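Local coordinates for alpha-L-arabinosidase (Xanthomonas axonopodis pv. citri, PDB 6D25), which probably hydrolyses alpha-L-arabinofuranosyl side groups of arabinoxylans, coping with internally di-substituted xylose units, as a trimeric GH51 arabinofuranosidase, at residues D244-T249 against T303-I308; Y442-N447 against I514-L519; G470-A475 against A508-S513. All coordinates share one frame; numbering follows the deposited sequence.

The three contacts fall into two regions of the GH51 chain. Interaction 1 comes first along the sequence and pairs helices 246-256 and 285-312, which follow two strands, 235-238 and 262-269, of the eight-stranded parallel sheet, the (beta/alpha)8 barrel of this family. Interactions 2 and 3 belong to the C-terminal beta domain and share one sheet: strand 513-519 runs between 441-447 and 468-473. Their centres lie about 9 Å apart, and residues 470-475 and 508-513 both fall between the two segments of interaction 2 in sequence. Interaction 1 sits about 31 Å and 35 Å from them, centre to centre, and none of the three bridges barrel and beta domain.

Interaction 1. Residues D244-T249 against T303-I308; sequences DDYHWT and TKHSAI
One face of the His305 imidazole carries the Tyr246 ring, whose CE1 sits 3.6 Å above the imidazole plane, over its centre, while Asp245 brings its backbone carbonyl to the imidazole edge. The two rings are neither stacked nor edge-to-face: their planes meet at 52°, with centroids 4.7 Å apart. Asp244 O approaches one face of Tyr246, toward its rim. Lys304 runs extended past the phenol, its CB 3.5 Å from Tyr246 CE1 and its CD close to the hydroxyl; the amine goes on to a salt bridge with Glu300. One turn on from Lys304, Ile308 CD1 touches Tyr246 CB at 3.6 Å, and Ile308 CG2 meets Thr249 CG2. Thr249 OG1, set beside its own backbone N (chi1 -56°), comes obliquely to the imidazole, 2.8 Å from His305 ND1 in a weak, strongly bent bond (119°). These side chains join the first turn of helix 246-256 to helix 285-312 on the outside of the barrel. Asp245 is the N-cap, accepting from Trp248 N through OD1 at 3.3 Å, from above the carboxylate plane. A carbonyl only accepts, so His305 NE2 must donate to Asp243 O; if ND1 does donate as well, the ring would be an imidazolium. Held firmly at NE2 and weakly at ND1, the buried imidazole would be restricted in its turning.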
ATOM      1  N   ASP A 244      -5.856 -22.501  14.007  1.00 18.76           N
ATOM      2  CA  ASP A 244      -6.950 -23.114  13.271  1.00 19.30           C
ATOM      3  C   ASP A 244      -7.703 -22.045  12.449  1.00 18.44           C
ATOM      4  O   ASP A 244      -8.935 -22.123  12.307  1.00 18.21           O
ATOM      5  CB  ASP A 244      -7.906 -23.845  14.225  1.00 20.40           C
ATOM      6  CG  ASP A 244      -8.499 -22.944  15.298  1.00 21.98           C
ATOM      7  OD1 ASP A 244      -8.007 -21.828  15.473  1.00 22.20           O
ATOM      8  OD2 ASP A 244      -9.431 -23.379  15.963  1.00 24.63           O
ATOM      9  N   ASP A 245      -6.996 -21.079  11.874  1.00 17.95           N
ATOM     10  CA  ASP A 245      -7.638 -20.041  11.047  1.00 18.24           C
ATOM     11  C   ASP A 245      -7.831 -20.597   9.631  1.00 17.86           C
ATOM     12  O   ASP A 245      -7.076 -20.268   8.688  1.00 17.61           O
ATOM     13  CB  ASP A 245      -6.831 -18.733  11.050  1.00 18.52           C
ATOM     14  CG  ASP A 245      -7.550 -17.543  10.408  1.00 18.20           C
ATOM     15  OD1 ASP A 245      -8.666 -17.718   9.902  1.00 17.36           O
ATOM     16  OD2 ASP A 245      -6.905 -16.477  10.380  1.00 18.85           O
ATOM     17  N   TYR A 246      -8.882 -21.408   9.480  1.00 17.72           N
ATOM     18  CA  TYR A 246      -9.144 -22.089   8.230  1.00 18.23           C
ATOM     19  C   TYR A 246      -9.594 -21.099   7.161  1.00 18.36           C
ATOM     20  O   TYR A 246      -9.312 -21.300   5.977  1.00 18.21           O
ATOM     21  CB  TYR A 246     -10.145 -23.233   8.451  1.00 18.94           C
ATOM     22  CG  TYR A 246      -9.601 -24.256   9.430  1.00 19.05           C
ATOM     23  CD1 TYR A 246      -8.351 -24.832   9.220  1.00 18.47           C
ATOM     24  CD2 TYR A 246     -10.286 -24.612  10.581  1.00 19.82           C
ATOM     25  CE1 TYR A 246      -7.810 -25.749  10.107  1.00 18.74           C
ATOM     26  CE2 TYR A 246      -9.747 -25.520  11.498  1.00 19.90           C
ATOM     27  CZ  TYR A 246      -8.495 -26.073  11.274  1.00 19.35           C
ATOM     28  OH  TYR A 246      -7.927 -26.973  12.161  1.00 19.39           O
ATOM     29  N   HIS A 247     -10.285 -20.038   7.573  1.00 18.49           N
ATOM     30  CA  HIS A 247     -10.712 -19.028   6.623  1.00 18.59           C
ATOM     31  C   HIS A 247      -9.487 -18.395   5.938  1.00 17.29           C
ATOM     32  O   HIS A 247      -9.534 -18.108   4.741  1.00 16.87           O
ATOM     33  CB  HIS A 247     -11.604 -17.992   7.306  1.00 19.51           C
ATOM     34  CG  HIS A 247     -12.044 -16.913   6.370  1.00 20.38           C
ATOM     35  ND1 HIS A 247     -12.938 -17.142   5.338  1.00 20.88           N
ATOM     36  CD2 HIS A 247     -11.692 -15.604   6.290  1.00 20.57           C
ATOM     37  CE1 HIS A 247     -13.174 -15.972   4.733  1.00 21.58           C
ATOM     38  NE2 HIS A 247     -12.411 -15.021   5.282  1.00 20.82           N
ATOM     39  N   TRP A 248      -8.420 -18.187   6.667  1.00 16.09           N
ATOM     40  CA  TRP A 248      -7.215 -17.615   6.100  1.00 15.98           C
ATOM     41  C   TRP A 248      -6.665 -18.519   4.981  1.00 16.28           C
ATOM     42  O   TRP A 248      -6.393 -18.058   3.852  1.00 15.80           O
ATOM     43  CB  TRP A 248      -6.167 -17.412   7.192  1.00 15.90           C
ATOM     44  CG  TRP A 248      -4.977 -16.642   6.707  1.00 15.82           C
ATOM     45  CD1 TRP A 248      -3.982 -17.068   5.873  1.00 15.69           C
ATOM     46  CD2 TRP A 248      -4.746 -15.245   6.930  1.00 15.84           C
ATOM     47  NE1 TRP A 248      -3.123 -16.033   5.616  1.00 15.72           N
ATOM     48  CE2 TRP A 248      -3.571 -14.907   6.237  1.00 15.82           C
ATOM     49  CE3 TRP A 248      -5.424 -14.255   7.643  1.00 16.36           C
ATOM     50  CZ2 TRP A 248      -3.049 -13.611   6.254  1.00 15.99           C
ATOM     51  CZ3 TRP A 248      -4.919 -12.973   7.649  1.00 16.42           C
ATOM     52  CH2 TRP A 248      -3.738 -12.673   6.981  1.00 15.98           C
ATOM     53  N   THR A 249      -6.535 -19.817   5.273  1.00 16.24           N
ATOM     54  CA  THR A 249      -6.043 -20.746   4.257  1.00 16.39           C
ATOM     55  C   THR A 249      -6.960 -20.766   3.028  1.00 16.68           C
ATOM     56  O   THR A 249      -6.481 -20.769   1.922  1.00 16.37           O
ATOM     57  CB  THR A 249      -5.956 -22.166   4.844  1.00 16.72           C
ATOM     58  OG1 THR A 249      -5.139 -22.088   6.000  1.00 17.00           O
ATOM     59  CG2 THR A 249      -5.366 -23.164   3.872  1.00 16.79           C
ATOM     60  N   THR A 303      -3.871 -31.603   9.036  1.00 17.74           N
ATOM     61  CA  THR A 303      -4.868 -32.356   8.306  1.00 18.65           C
ATOM     62  C   THR A 303      -5.868 -31.402   7.670  1.00 18.49           C
ATOM     63  O   THR A 303      -6.154 -31.478   6.473  1.00 18.31           O
ATOM     64  CB  THR A 303      -5.532 -33.414   9.206  1.00 19.32           C
ATOM     65  OG1 THR A 303      -4.464 -34.280   9.619  1.00 19.57           O
ATOM     66  CG2 THR A 303      -6.617 -34.194   8.510  1.00 20.01           C
ATOM     67  N   LYS A 304      -6.420 -30.526   8.482  1.00 18.53           N
ATOM     68  CA  LYS A 304      -7.516 -29.657   8.035  1.00 18.71           C
ATOM     69  C   LYS A 304      -6.999 -28.576   7.091  1.00 17.70           C
ATOM     70  O   LYS A 304      -7.668 -28.301   6.083  1.00 17.81           O
ATOM     71  CB  LYS A 304      -8.272 -29.090   9.232  1.00 19.81           C
ATOM     72  CG  LYS A 304      -9.156 -30.133   9.888  1.00 21.45           C
ATOM     73  CD  LYS A 304      -9.914 -29.677  11.092  1.00 23.65           C
ATOM     74  CE  LYS A 304     -10.767 -30.813  11.627  1.00 25.69           C
ATOM     75  NZ  LYS A 304     -11.364 -30.455  12.931  1.00 28.72           N
ATOM     76  N   HIS A 305      -5.873 -27.949   7.395  1.00 17.03           N
ATOM     77  CA  HIS A 305      -5.295 -26.975   6.430  1.00 16.76           C
ATOM     78  C   HIS A 305      -4.949 -27.665   5.104  1.00 16.56           C
ATOM     79  O   HIS A 305      -5.197 -27.092   4.043  1.00 16.56           O
ATOM     80  CB  HIS A 305      -4.072 -26.265   7.017  1.00 16.52           C
ATOM     81  CG  HIS A 305      -4.390 -25.263   8.086  1.00 17.06           C
ATOM     82  ND1 HIS A 305      -5.206 -24.155   7.852  1.00 17.83           N
ATOM     83  CD2 HIS A 305      -3.982 -25.183   9.374  1.00 16.94           C
ATOM     84  CE1 HIS A 305      -5.300 -23.457   8.968  1.00 17.98           C
ATOM     85  NE2 HIS A 305      -4.556 -24.058   9.911  1.00 17.58           N
ATOM     86  N   SER A 306      -4.394 -28.888   5.152  1.00 16.09           N
ATOM     87  CA  SER A 306      -4.063 -29.639   3.902  1.00 16.36           C
ATOM     88  C   SER A 306      -5.327 -29.881   3.089  1.00 16.46           C
ATOM     89  O   SER A 306      -5.304 -29.773   1.876  1.00 16.55           O
ATOM     90  CB  SER A 306      -3.370 -30.957   4.217  1.00 16.33           C
ATOM     91  OG  SER A 306      -2.121 -30.718   4.844  1.00 16.26           O
ATOM     92  N   ALA A 307      -6.425 -30.231   3.734  1.00 17.17           N
ATOM     93  CA  ALA A 307      -7.632 -30.556   2.978  1.00 18.04           C
ATOM     94  C   ALA A 307      -8.140 -29.307   2.252  1.00 18.50           C
ATOM     95  O   ALA A 307      -8.658 -29.387   1.116  1.00 18.93           O
ATOM     96  CB  ALA A 307      -8.684 -31.147   3.893  1.00 18.75           C
ATOM     97  N   ILE A 308      -8.011 -28.146   2.869  1.00 18.53           N
ATOM     98  CA  ILE A 308      -8.376 -26.912   2.176  1.00 18.76           C
ATOM     99  C   ILE A 308      -7.432 -26.664   0.988  1.00 18.48           C
ATOM    100  O   ILE A 308      -7.890 -26.267  -0.105  1.00 18.69           O
ATOM    101  CB  ILE A 308      -8.392 -25.716   3.160  1.00 18.88           C
ATOM    102  CG1 ILE A 308      -9.465 -25.913   4.224  1.00 19.64           C
ATOM    103  CG2 ILE A 308      -8.595 -24.415   2.397  1.00 18.88           C
ATOM    104  CD1 ILE A 308      -9.329 -25.029   5.398  1.00 19.59           C
TER

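Interaction 2. Residues Y442-N447 against I514-L519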
ATOM      1  N   TYR A 442      14.966 -46.854  10.012  1.00 21.59           N
ATOM      2  CA  TYR A 442      14.980 -46.269  11.338  1.00 21.37           C
ATOM      3  C   TYR A 442      13.551 -46.161  11.875  1.00 21.34           C
ATOM      4  O   TYR A 442      12.616 -45.864  11.112  1.00 20.22           O
ATOM      5  CB  TYR A 442      15.607 -44.879  11.332  1.00 21.15           C
ATOM      6  CG  TYR A 442      17.088 -44.849  11.041  1.00 21.54           C
ATOM      7  CD1 TYR A 442      17.559 -45.002   9.738  1.00 22.89           C
ATOM      8  CD2 TYR A 442      18.011 -44.701  12.047  1.00 21.47           C
ATOM      9  CE1 TYR A 442      18.921 -44.969   9.459  1.00 23.23           C
ATOM     10  CE2 TYR A 442      19.368 -44.685  11.794  1.00 22.05           C
ATOM     11  CZ  TYR A 442      19.828 -44.825  10.500  1.00 23.26           C
ATOM     12  OH  TYR A 442      21.173 -44.810  10.248  1.00 23.21           O
ATOM     13  N   ILE A 443      13.402 -46.438  13.183  1.00 20.80           N
ATOM     14  CA  ILE A 443      12.108 -46.372  13.860  1.00 20.89           C
ATOM     15  C   ILE A 443      12.274 -45.499  15.096  1.00 20.13           C
ATOM     16  O   ILE A 443      13.143 -45.807  15.926  1.00 19.38           O
ATOM     17  CB  ILE A 443      11.582 -47.740  14.318  1.00 22.33           C
ATOM     18  CG1 ILE A 443      11.596 -48.789  13.211  1.00 23.40           C
ATOM     19  CG2 ILE A 443      10.211 -47.552  14.993  1.00 22.85           C
ATOM     20  CD1 ILE A 443      11.386 -50.199  13.743  1.00 24.17           C
ATOM     21  N   ALA A 444      11.461 -44.429  15.171  1.00 19.29           N
ATOM     22  CA  ALA A 444      11.409 -43.561  16.328  1.00 18.79           C
ATOM     23  C   ALA A 444      10.192 -43.952  17.167  1.00 18.93           C
ATOM     24  O   ALA A 444       9.103 -44.137  16.607  1.00 17.76           O
ATOM     25  CB  ALA A 444      11.331 -42.135  15.886  1.00 18.41           C
ATOM     26  N   LEU A 445      10.384 -44.064  18.486  1.00 18.83           N
ATOM     27  CA  LEU A 445       9.272 -44.285  19.401  1.00 19.34           C
ATOM     28  C   LEU A 445       9.427 -43.336  20.604  1.00 19.73           C
ATOM     29  O   LEU A 445      10.552 -43.177  21.137  1.00 20.41           O
ATOM     30  CB  LEU A 445       9.290 -45.736  19.897  1.00 19.93           C
ATOM     31  CG  LEU A 445       9.039 -46.820  18.845  1.00 20.71           C
ATOM     32  CD1 LEU A 445       9.355 -48.184  19.434  1.00 21.34           C
ATOM     33  CD2 LEU A 445       7.592 -46.786  18.322  1.00 21.11           C
ATOM     34  N   THR A 446       8.314 -42.794  21.049  1.00 19.05           N
ATOM     35  CA  THR A 446       8.230 -41.940  22.196  1.00 19.27           C
ATOM     36  C   THR A 446       7.186 -42.498  23.166  1.00 19.16           C
ATOM     37  O   THR A 446       6.047 -42.785  22.756  1.00 18.96           O
ATOM     38  CB  THR A 446       7.813 -40.522  21.787  1.00 19.56           C
ATOM     39  OG1 THR A 446       8.842 -39.989  20.949  1.00 19.94           O
ATOM     40  CG2 THR A 446       7.621 -39.615  22.975  1.00 19.86           C
ATOM     41  N   ASN A 447       7.581 -42.649  24.424  1.00 18.75           N
ATOM     42  CA  ASN A 447       6.656 -43.019  25.507  1.00 19.36           C
ATOM     43  C   ASN A 447       6.277 -41.719  26.225  1.00 19.14           C
ATOM     44  O   ASN A 447       7.116 -41.115  26.906  1.00 19.01           O
ATOM     45  CB  ASN A 447       7.299 -44.013  26.473  1.00 19.31           C
ATOM     46  CG  ASN A 447       6.361 -44.555  27.543  1.00 19.59           C
ATOM     47  OD1 ASN A 447       5.250 -44.000  27.727  1.00 19.43           O
ATOM     48  ND2 ASN A 447       6.795 -45.636  28.226  1.00 18.84           N
ATOM     49  N   ILE A 514      12.435 -41.155  24.513  1.00 18.10           N
ATOM     50  CA  ILE A 514      12.480 -41.217  23.094  1.00 18.25           C
ATOM     51  C   ILE A 514      13.573 -42.198  22.681  1.00 18.24           C
ATOM     52  O   ILE A 514      14.694 -42.057  23.138  1.00 18.05           O
ATOM     53  CB  ILE A 514      12.785 -39.831  22.497  1.00 17.90           C
ATOM     54  CG1 ILE A 514      11.775 -38.777  22.948  1.00 18.51           C
ATOM     55  CG2 ILE A 514      12.871 -39.876  20.968  1.00 17.45           C
ATOM     56  CD1 ILE A 514      12.325 -37.368  22.836  1.00 18.53           C
ATOM     57  N   VAL A 515      13.272 -43.135  21.799  1.00 18.21           N
ATOM     58  CA  VAL A 515      14.333 -43.982  21.230  1.00 18.58           C
ATOM     59  C   VAL A 515      14.314 -43.830  19.701  1.00 18.26           C
ATOM     60  O   VAL A 515      13.268 -43.596  19.086  1.00 17.00           O
ATOM     61  CB  VAL A 515      14.205 -45.452  21.640  1.00 19.97           C
ATOM     62  CG1 VAL A 515      14.228 -45.613  23.157  1.00 20.47           C
ATOM     63  CG2 VAL A 515      12.946 -46.103  21.069  1.00 20.88           C
ATOM     64  N   MET A 516      15.502 -43.925  19.123  1.00 18.38           N
ATOM     65  CA  MET A 516      15.696 -43.997  17.693  1.00 18.70           C
ATOM     66  C   MET A 516      16.447 -45.301  17.406  1.00 19.53           C
ATOM     67  O   MET A 516      17.551 -45.488  17.896  1.00 19.82           O
ATOM     68  CB  MET A 516      16.452 -42.788  17.148  1.00 18.28           C
ATOM     69  CG  MET A 516      16.631 -42.804  15.649  1.00 18.82           C
ATOM     70  SD  MET A 516      15.080 -42.711  14.721  1.00 19.43           S
ATOM     71  CE  MET A 516      14.662 -40.998  15.006  1.00 19.37           C
ATOM     72  N   LEU A 517      15.794 -46.206  16.696  1.00 20.00           N
ATOM     73  CA  LEU A 517      16.287 -47.555  16.406  1.00 21.71           C
ATOM     74  C   LEU A 517      16.729 -47.656  14.950  1.00 22.38           C
ATOM     75  O   LEU A 517      16.073 -47.100  14.079  1.00 22.16           O
ATOM     76  CB  LEU A 517      15.175 -48.571  16.639  1.00 22.14           C
ATOM     77  CG  LEU A 517      14.519 -48.506  18.014  1.00 22.59           C
ATOM     78  CD1 LEU A 517      13.450 -49.577  18.138  1.00 23.32           C
ATOM     79  CD2 LEU A 517      15.560 -48.670  19.110  1.00 23.02           C
ATOM     80  N   LYS A 518      17.856 -48.307  14.743  1.00 24.02           N
ATOM     81  CA  LYS A 518      18.396 -48.547  13.424  1.00 25.29           C
ATOM     82  C   LYS A 518      18.403 -50.053  13.172  1.00 26.78           C
ATOM     83  O   LYS A 518      19.013 -50.820  13.970  1.00 25.75           O
ATOM     84  CB  LYS A 518      19.816 -47.987  13.356  1.00 26.71           C
ATOM     85  CG  LYS A 518      20.587 -48.300  12.081  1.00 28.65           C
ATOM     86  CD  LYS A 518      21.965 -47.720  12.130  1.00 30.80           C
ATOM     87  CE  LYS A 518      22.729 -47.963  10.855  1.00 34.41           C
ATOM     88  NZ  LYS A 518      24.139 -47.522  10.913  1.00 37.12           N
ATOM     89  N   LEU A 519      17.686 -50.486  12.151  1.00 28.21           N
ATOM     90  CA  LEU A 519      17.665 -51.898  11.770  1.00 33.00           C
ATOM     91  C   LEU A 519      18.841 -52.195  10.838  1.00 39.35           C
ATOM     92  O   LEU A 519      19.155 -51.407   9.947  1.00 40.26           O
ATOM     93  CB  LEU A 519      16.329 -52.248  11.103  1.00 31.94           C
ATOM     94  CG  LEU A 519      15.098 -51.943  11.939  1.00 31.84           C
ATOM     95  CD1 LEU A 519      13.815 -52.437  11.308  1.00 32.51           C
ATOM     96  CD2 LEU A 519      15.240 -52.603  13.289  1.00 32.67           C
TER
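Ile443 and Leu517 exchange two backbone hydrogen bonds, Ile443 N to Leu517 O and Leu517 N to Ile443 O, the second 2.8 Å long and fairly straight at 166°. Leu445 and Val515 repeat the pattern two residues on, with Val515 N to Leu445 O also 2.8 Å. Between and beyond these hydrogen-bonded pairs lie the non-hydrogen-bonded ones, where CA-H...O contacts take over: Tyr442 CA is 3.1 Å from Leu517 O, and Ala444 CA is 3.3 Å from Val515 O. This is a regular antiparallel ladder in the C-terminal beta domain, the two strand directions 162° apart, with strand 468-473 bordering the far side of 513-519. Side-chain contacts divide between the two faces. On the face that carries Tyr442 and Ala444, Met516 bends at chi2 and chi3 and lays its CE against Ala444 CB at 3.6 Å. Lys518, fully extended, lies alongside the Tyr442 ring and points the same way, its CD 3.6 Å from Tyr442 OH, which bonds to Asp438. Ile514 lies beside Thr446, whose OG1 is bonded to Ser353 of helix 346-361. On the other face Leu445 CB meets Val515 CG2 at 3.9 Å, and the Ile443 and Leu519 side chains cross obliquely, CD1 to CD1.

Interaction 3. Residues G470-A475 against A508-S513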
ATOM      1  N   GLY A 470      20.362 -48.792  18.831  1.00 24.59           N
ATOM      2  CA  GLY A 470      19.631 -47.548  18.966  1.00 23.91           C
ATOM      3  C   GLY A 470      20.185 -46.659  20.038  1.00 23.27           C
ATOM      4  O   GLY A 470      21.121 -47.017  20.750  1.00 22.10           O
ATOM      5  N   GLN A 471      19.544 -45.496  20.137  1.00 22.94           N
ATOM      6  CA  GLN A 471      19.839 -44.523  21.150  1.00 22.98           C
ATOM      7  C   GLN A 471      18.559 -44.134  21.895  1.00 21.67           C
ATOM      8  O   GLN A 471      17.470 -44.202  21.347  1.00 21.16           O
ATOM      9  CB  GLN A 471      20.429 -43.280  20.471  1.00 23.94           C
ATOM     10  CG  GLN A 471      21.779 -43.513  19.818  1.00 26.06           C
ATOM     11  CD  GLN A 471      22.936 -43.364  20.781  1.00 28.96           C
ATOM     12  OE1 GLN A 471      23.201 -42.295  21.365  1.00 31.65           O
ATOM     13  NE2 GLN A 471      23.672 -44.448  20.936  1.00 29.99           N
ATOM     14  N   ILE A 472      18.731 -43.737  23.147  1.00 20.51           N
ATOM     15  CA  ILE A 472      17.620 -43.332  24.011  1.00 19.88           C
ATOM     16  C   ILE A 472      17.939 -41.960  24.592  1.00 19.34           C
ATOM     17  O   ILE A 472      19.044 -41.719  25.049  1.00 19.15           O
ATOM     18  CB  ILE A 472      17.306 -44.347  25.129  1.00 20.19           C
ATOM     19  CG1 ILE A 472      16.111 -43.872  25.963  1.00 20.38           C
ATOM     20  CG2 ILE A 472      18.532 -44.674  25.995  1.00 20.55           C
ATOM     21  CD1 ILE A 472      15.494 -44.961  26.831  1.00 20.99           C
ATOM     22  N   LEU A 473      16.933 -41.103  24.542  1.00 18.90           N
ATOM     23  CA  LEU A 473      16.946 -39.832  25.224  1.00 18.90           C
ATOM     24  C   LEU A 473      15.883 -39.853  26.329  1.00 19.42           C
ATOM     25  O   LEU A 473      14.688 -39.988  26.036  1.00 18.84           O
ATOM     26  CB  LEU A 473      16.673 -38.725  24.215  1.00 18.82           C
ATOM     27  CG  LEU A 473      16.857 -37.295  24.731  1.00 19.13           C
ATOM     28  CD1 LEU A 473      18.337 -37.054  25.109  1.00 19.28           C
ATOM     29  CD2 LEU A 473      16.464 -36.311  23.637  1.00 19.15           C
ATOM     30  N   THR A 474      16.360 -39.765  27.567  1.00 19.85           N
ATOM     31  CA  THR A 474      15.519 -39.777  28.742  1.00 20.85           C
ATOM     32  C   THR A 474      16.303 -39.083  29.868  1.00 21.22           C
ATOM     33  O   THR A 474      17.408 -38.549  29.651  1.00 20.69           O
ATOM     34  CB  THR A 474      15.035 -41.200  29.095  1.00 21.84           C
ATOM     35  OG1 THR A 474      14.000 -41.137  30.085  1.00 23.03           O
ATOM     36  CG2 THR A 474      16.135 -42.101  29.594  1.00 21.87           C
ATOM     37  N   ALA A 475      15.718 -39.092  31.036  1.00 21.76           N
ATOM     38  CA  ALA A 475      16.330 -38.548  32.237  1.00 23.13           C
ATOM     39  C   ALA A 475      15.596 -39.159  33.429  1.00 24.45           C
ATOM     40  O   ALA A 475      14.500 -39.693  33.255  1.00 23.64           O
ATOM     41  CB  ALA A 475      16.267 -37.030  32.254  1.00 22.95           C
ATOM     42  N   ALA A 508      11.481 -52.682  24.981  1.00 25.29           N
ATOM     43  CA  ALA A 508      11.185 -52.267  26.365  1.00 25.05           C
ATOM     44  C   ALA A 508      11.451 -50.759  26.465  1.00 24.16           C
ATOM     45  O   ALA A 508      12.597 -50.293  26.483  1.00 23.92           O
ATOM     46  CB  ALA A 508      12.010 -53.080  27.348  1.00 25.50           C
ATOM     47  N   LEU A 509      10.371 -49.994  26.429  1.00 23.73           N
ATOM     48  CA  LEU A 509      10.436 -48.533  26.260  1.00 23.65           C
ATOM     49  C   LEU A 509      10.184 -47.859  27.613  1.00 23.57           C
ATOM     50  O   LEU A 509       9.052 -47.926  28.145  1.00 23.78           O
ATOM     51  CB  LEU A 509       9.360 -48.141  25.249  1.00 23.90           C
ATOM     52  CG  LEU A 509       9.427 -46.708  24.758  1.00 23.89           C
ATOM     53  CD1 LEU A 509      10.782 -46.402  24.124  1.00 23.53           C
ATOM     54  CD2 LEU A 509       8.301 -46.417  23.766  1.00 24.04           C
ATOM     55  N   PRO A 510      11.214 -47.253  28.202  1.00 23.38           N
ATOM     56  CA  PRO A 510      10.995 -46.638  29.519  1.00 23.45           C
ATOM     57  C   PRO A 510      10.011 -45.460  29.458  1.00 22.21           C
ATOM     58  O   PRO A 510       9.770 -44.859  28.384  1.00 21.64           O
ATOM     59  CB  PRO A 510      12.387 -46.120  29.964  1.00 23.86           C
ATOM     60  CG  PRO A 510      13.356 -46.952  29.146  1.00 23.81           C
ATOM     61  CD  PRO A 510      12.621 -47.134  27.825  1.00 23.23           C
ATOM     62  N   ALA A 511       9.458 -45.147  30.619  1.00 21.67           N
ATOM     63  CA  ALA A 511       8.599 -43.943  30.788  1.00 21.08           C
ATOM     64  C   ALA A 511       9.347 -42.710  30.273  1.00 20.32           C
ATOM     65  O   ALA A 511      10.571 -42.659  30.338  1.00 19.24           O
ATOM     66  CB  ALA A 511       8.211 -43.806  32.240  1.00 21.54           C
ATOM     67  N   HIS A 512       8.603 -41.719  29.767  1.00 19.87           N
ATOM     68  CA  HIS A 512       9.119 -40.411  29.408  1.00 19.85           C
ATOM     69  C   HIS A 512      10.456 -40.517  28.639  1.00 19.48           C
ATOM     70  O   HIS A 512      11.473 -39.938  29.038  1.00 18.78           O
ATOM     71  CB  HIS A 512       9.212 -39.505  30.638  1.00 21.04           C
ATOM     72  CG  HIS A 512      10.099 -39.961  31.760  1.00 21.39           C
ATOM     73  ND1 HIS A 512       9.575 -40.375  32.968  1.00 23.27           N
ATOM     74  CD2 HIS A 512      11.440 -39.976  31.908  1.00 21.34           C
ATOM     75  CE1 HIS A 512      10.558 -40.639  33.815  1.00 23.26           C
ATOM     76  NE2 HIS A 512      11.714 -40.431  33.193  1.00 22.53           N
ATOM     77  N   SER A 513      10.424 -41.200  27.490  1.00 19.28           N
ATOM     78  CA  SER A 513      11.646 -41.458  26.767  1.00 19.38           C
ATOM     79  C   SER A 513      11.362 -41.434  25.255  1.00 19.37           C
ATOM     80  O   SER A 513      10.232 -41.651  24.802  1.00 18.24           O
ATOM     81  CB  SER A 513      12.292 -42.781  27.190  1.00 20.96           C
ATOM     82  OG  SER A 513      11.601 -43.893  26.646  1.00 24.00           O
TER
HETATM   83  O   HOH W   1      13.536 -43.060  31.699  1.00 34.84           O
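His512 NE2 donates to Ala475 O at 2.9 Å, joining the turn between strands 504-509 and 513-519 to the chain leaving strand 468-473. That turn contains a G1 beta bulge, in which His512 and Ser513 both face Asn447. Ala475 O lies at the imidazole edge, in the ring plane, and the donor stands nearly along the C=O axis, although the angle at the hydrogen is only 133°. Thr474 OG1 comes obliquely to the His512 ring, the two side chains crossing at about a right angle. It lies 3.0 Å from His512 O and 2.6 Å from a water that donates to Ala511 O, so this hydroxyl has more than one possible use for its proton. Thr474 CB rests on Ser513 CB at 3.7 Å. Two residues earlier, Ile472 and Pro510 reach toward each other tip to tip, Ile472 CD1 being 3.7 Å from Pro510 CG. Ile472 gets there because its CG1 is swung opposite the backbone N, which carries CD1 to the proline ring.

The next shell sets these groups in place. His512 has positive backbone angles (phi 44°, psi 60°), the left-handed conformation of the first residue in a G1 bulge; here that residue is not the usual glycine. Its ND1 is bonded to Ala450 O, so the imidazole is held at both nitrogens by carbonyl oxygens, which, if both bonds are real, would suit a doubly protonated, positively charged ring. Asn447 ND2 bonds to Leu509 O and more weakly to Pro510 O, tying the turn to strand 441-447, while Ile514 bonds through its backbone to Leu473 alongside. Within the turn, Ser513 OG donates to Pro510 O at 2.7 Å, arriving from above the carbonyl plane.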